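Local coordinates for Dot/Icm T4SS effector (Legionella pneumophila subsp. pneumophila, PDB 4HFV), which is of unknown biochemical function but is a putative effector delivered by the Dot/Icm type IV secretion system, possibly involved in metaeffector regulation, at residues Gln152-Ile156 against Lys157-Val161. Numbering follows the deposited sequence.
Sequences QPFAI and KHYSV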
ATOM      1  N   GLN A 152      12.883 -19.999  -7.544  1.00 24.17           N
ATOM      2  CA  GLN A 152      12.562 -18.645  -7.981  1.00 25.06           C
ATOM      3  C   GLN A 152      12.234 -18.636  -9.484  1.00 23.22           C
ATOM      4  O   GLN A 152      13.123 -18.487 -10.312  1.00 17.49           O
ATOM      5  CB  GLN A 152      13.751 -17.726  -7.694  1.00 16.78           C
ATOM      6  CG  GLN A 152      14.004 -17.474  -6.228  1.00 18.25           C
ATOM      7  CD  GLN A 152      12.996 -16.531  -5.623  1.00 21.78           C
ATOM      8  OE1 GLN A 152      12.708 -15.475  -6.178  1.00 22.83           O
ATOM      9  NE2 GLN A 152      12.474 -16.890  -4.462  1.00 23.89           N
ATOM     10  N   PRO A 153      10.948 -18.787  -9.840  1.00 16.63           N
ATOM     11  CA  PRO A 153      10.631 -18.822 -11.277  1.00 16.22           C
ATOM     12  C   PRO A 153      11.045 -17.521 -12.006  1.00 22.99           C
ATOM     13  O   PRO A 153      11.237 -17.515 -13.228  1.00 17.54           O
ATOM     14  CB  PRO A 153       9.109 -18.987 -11.282  1.00 15.73           C
ATOM     15  CG  PRO A 153       8.638 -18.533  -9.860  1.00 22.72           C
ATOM     16  CD  PRO A 153       9.751 -18.930  -8.979  1.00 14.62           C
ATOM     17  N   PHE A 154      11.153 -16.415 -11.268  1.00 13.15           N
ATOM     18  CA  PHE A 154      11.494 -15.137 -11.879  1.00 12.63           C
ATOM     19  C   PHE A 154      12.965 -14.748 -11.768  1.00 20.42           C
ATOM     20  O   PHE A 154      13.311 -13.599 -12.039  1.00 19.35           O
ATOM     21  CB  PHE A 154      10.582 -14.011 -11.373  1.00 12.13           C
ATOM     22  CG  PHE A 154       9.185 -14.108 -11.880  1.00 12.46           C
ATOM     23  CD1 PHE A 154       8.187 -14.664 -11.102  1.00 17.17           C
ATOM     24  CD2 PHE A 154       8.883 -13.714 -13.192  1.00 16.39           C
ATOM     25  CE1 PHE A 154       6.898 -14.803 -11.575  1.00 21.60           C
ATOM     26  CE2 PHE A 154       7.589 -13.842 -13.681  1.00 13.11           C
ATOM     27  CZ  PHE A 154       6.589 -14.385 -12.879  1.00 15.12           C
ATOM     28  N   ALA A 155      13.820 -15.697 -11.391  1.00 20.63           N
ATOM     29  CA  ALA A 155      15.264 -15.489 -11.443  1.00 27.15           C
ATOM     30  C   ALA A 155      15.723 -15.631 -12.908  1.00 26.96           C
ATOM     31  O   ALA A 155      16.223 -16.645 -13.338  1.00 26.38           O
ATOM     32  CB  ALA A 155      15.998 -16.486 -10.520  1.00 28.33           C
ATOM     33  N   ILE A 156      15.529 -14.560 -13.651  1.00 27.29           N
ATOM     34  CA  ILE A 156      15.694 -14.527 -15.079  1.00 25.03           C
ATOM     35  C   ILE A 156      16.821 -13.535 -15.310  1.00 30.13           C
ATOM     36  O   ILE A 156      16.884 -12.461 -14.642  1.00 17.17           O
ATOM     37  CB  ILE A 156      14.387 -14.026 -15.716  1.00 12.43           C
ATOM     38  CG1 ILE A 156      13.277 -15.074 -15.577  1.00 18.65           C
ATOM     39  CG2 ILE A 156      14.601 -13.590 -17.211  1.00 20.40           C
ATOM     40  CD1 ILE A 156      11.802 -14.471 -15.815  1.00 14.70           C
ATOM     41  N   LYS A 157      17.714 -13.884 -16.232  1.00 26.82           N
ATOM     42  CA  LYS A 157      18.875 -13.063 -16.468  1.00 30.68           C
ATOM     43  C   LYS A 157      18.447 -11.671 -16.902  1.00 13.85           C
ATOM     44  O   LYS A 157      17.542 -11.512 -17.761  1.00 19.18           O
ATOM     45  CB  LYS A 157      19.776 -13.689 -17.521  1.00 43.24           C
ATOM     46  CG  LYS A 157      21.200 -13.129 -17.534  1.00 53.49           C
ATOM     47  CD  LYS A 157      22.063 -13.791 -18.618  1.00 59.35           C
ATOM     48  CE  LYS A 157      21.546 -13.466 -20.018  1.00 67.19           C
ATOM     49  NZ  LYS A 157      22.264 -14.212 -21.098  1.00 75.08           N
ATOM     50  N   HIS A 158      19.129 -10.692 -16.316  1.00 23.83           N
ATOM     51  CA  HIS A 158      18.991  -9.277 -16.634  1.00 25.11           C
ATOM     52  C   HIS A 158      17.651  -8.774 -16.214  1.00 24.92           C
ATOM     53  O   HIS A 158      17.157  -7.762 -16.729  1.00 24.65           O
ATOM     54  CB  HIS A 158      19.252  -9.030 -18.135  1.00 26.86           C
ATOM     55  CG  HIS A 158      20.659  -9.319 -18.520  1.00 34.01           C
ATOM     56  ND1 HIS A 158      21.721  -9.038 -17.684  1.00 40.70           N
ATOM     57  CD2 HIS A 158      21.182  -9.933 -19.605  1.00 36.08           C
ATOM     58  CE1 HIS A 158      22.841  -9.444 -18.252  1.00 32.53           C
ATOM     59  NE2 HIS A 158      22.543  -9.983 -19.420  1.00 36.99           N
ATOM     60  N   TYR A 159      17.070  -9.497 -15.263  1.00 21.48           N
ATOM     61  CA  TYR A 159      15.802  -9.111 -14.672  1.00 17.05           C
ATOM     62  C   TYR A 159      15.878  -9.183 -13.127  1.00 20.52           C
ATOM     63  O   TYR A 159      16.407 -10.142 -12.573  1.00 14.85           O
ATOM     64  CB  TYR A 159      14.687 -10.014 -15.190  1.00 14.34           C
ATOM     65  CG  TYR A 159      13.349  -9.686 -14.601  1.00 14.76           C
ATOM     66  CD1 TYR A 159      12.716  -8.487 -14.873  1.00 16.82           C
ATOM     67  CD2 TYR A 159      12.708 -10.587 -13.750  1.00 16.29           C
ATOM     68  CE1 TYR A 159      11.471  -8.183 -14.288  1.00 17.91           C
ATOM     69  CE2 TYR A 159      11.486 -10.310 -13.201  1.00 15.22           C
ATOM     70  CZ  TYR A 159      10.861  -9.102 -13.471  1.00 12.50           C
ATOM     71  OH  TYR A 159       9.632  -8.867 -12.863  1.00 13.21           O
ATOM     72  N   SER A 160      15.356  -8.164 -12.452  1.00 16.13           N
ATOM     73  CA  SER A 160      15.215  -8.179 -10.989  1.00 19.25           C
ATOM     74  C   SER A 160      13.736  -8.107 -10.593  1.00 13.02           C
ATOM     75  O   SER A 160      13.117  -7.056 -10.664  1.00 15.43           O
ATOM     76  CB  SER A 160      15.950  -7.016 -10.344  1.00 27.02           C
ATOM     77  OG  SER A 160      15.721  -7.029  -8.924  1.00 25.31           O
ATOM     78  N   VAL A 161      13.173  -9.250 -10.219  1.00 15.61           N
ATOM     79  CA  VAL A 161      11.778  -9.321  -9.839  1.00 15.46           C
ATOM     80  C   VAL A 161      11.527  -8.441  -8.603  1.00 21.24           C
ATOM     81  O   VAL A 161      10.469  -7.809  -8.484  1.00 13.41           O
ATOM     82  CB  VAL A 161      11.343 -10.772  -9.629  1.00 13.82           C
ATOM     83  CG1 VAL A 161      12.069 -11.435  -8.401  1.00 17.66           C
ATOM     84  CG2 VAL A 161       9.830 -10.901  -9.454  1.00 17.74           C
TER
HETATM   85  O   HOH W   1      14.649 -11.553 -10.738  1.00 19.36           O
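Ile156 and Tyr159 occupy the two ends of a type II beta turn, the second of two beta turns that fold the loop between helices 120-136 and 161-188 back on itself. Their side chains meet at the base, CB of Ile156 lying 4.1 Å from CB of Tyr159, and both go on to touch Val55 of helix 49-64. The closing bond, from N of Tyr159 to O of Ile156, is weak, bent to 135° at the hydrogen. With CG anti to the backbone N (chi1 179°), the ring of Tyr159 reaches back along the loop and presents its edge to the carbonyl of Phe154, with CD2 3.5 Å from that O in the ring plane. N of Val161 lies over one face of the ring, toward its rim, and the hydroxyl is hydrogen-bonded to Asp164. Deeper in, the side chains of Phe154 and Val161 cross at about a right angle, CG2 of Val161 resting 3.7 Å from CB of Phe154, while the phenyl ring continues into a pocket of Phe133, Leu134, Thr59 and Leu62. The loop leads into helix 161-188, which carries the succinate-binding residues Ser169, His173 and Arg176; the Val161 and Ser169 side chains are about 12 Å apart. Between the two limbs sits one water, which donates to O of Phe154 and O of Tyr159 and accepts a 2.8 Å hydrogen bond from N of Val161, the helix's first residue.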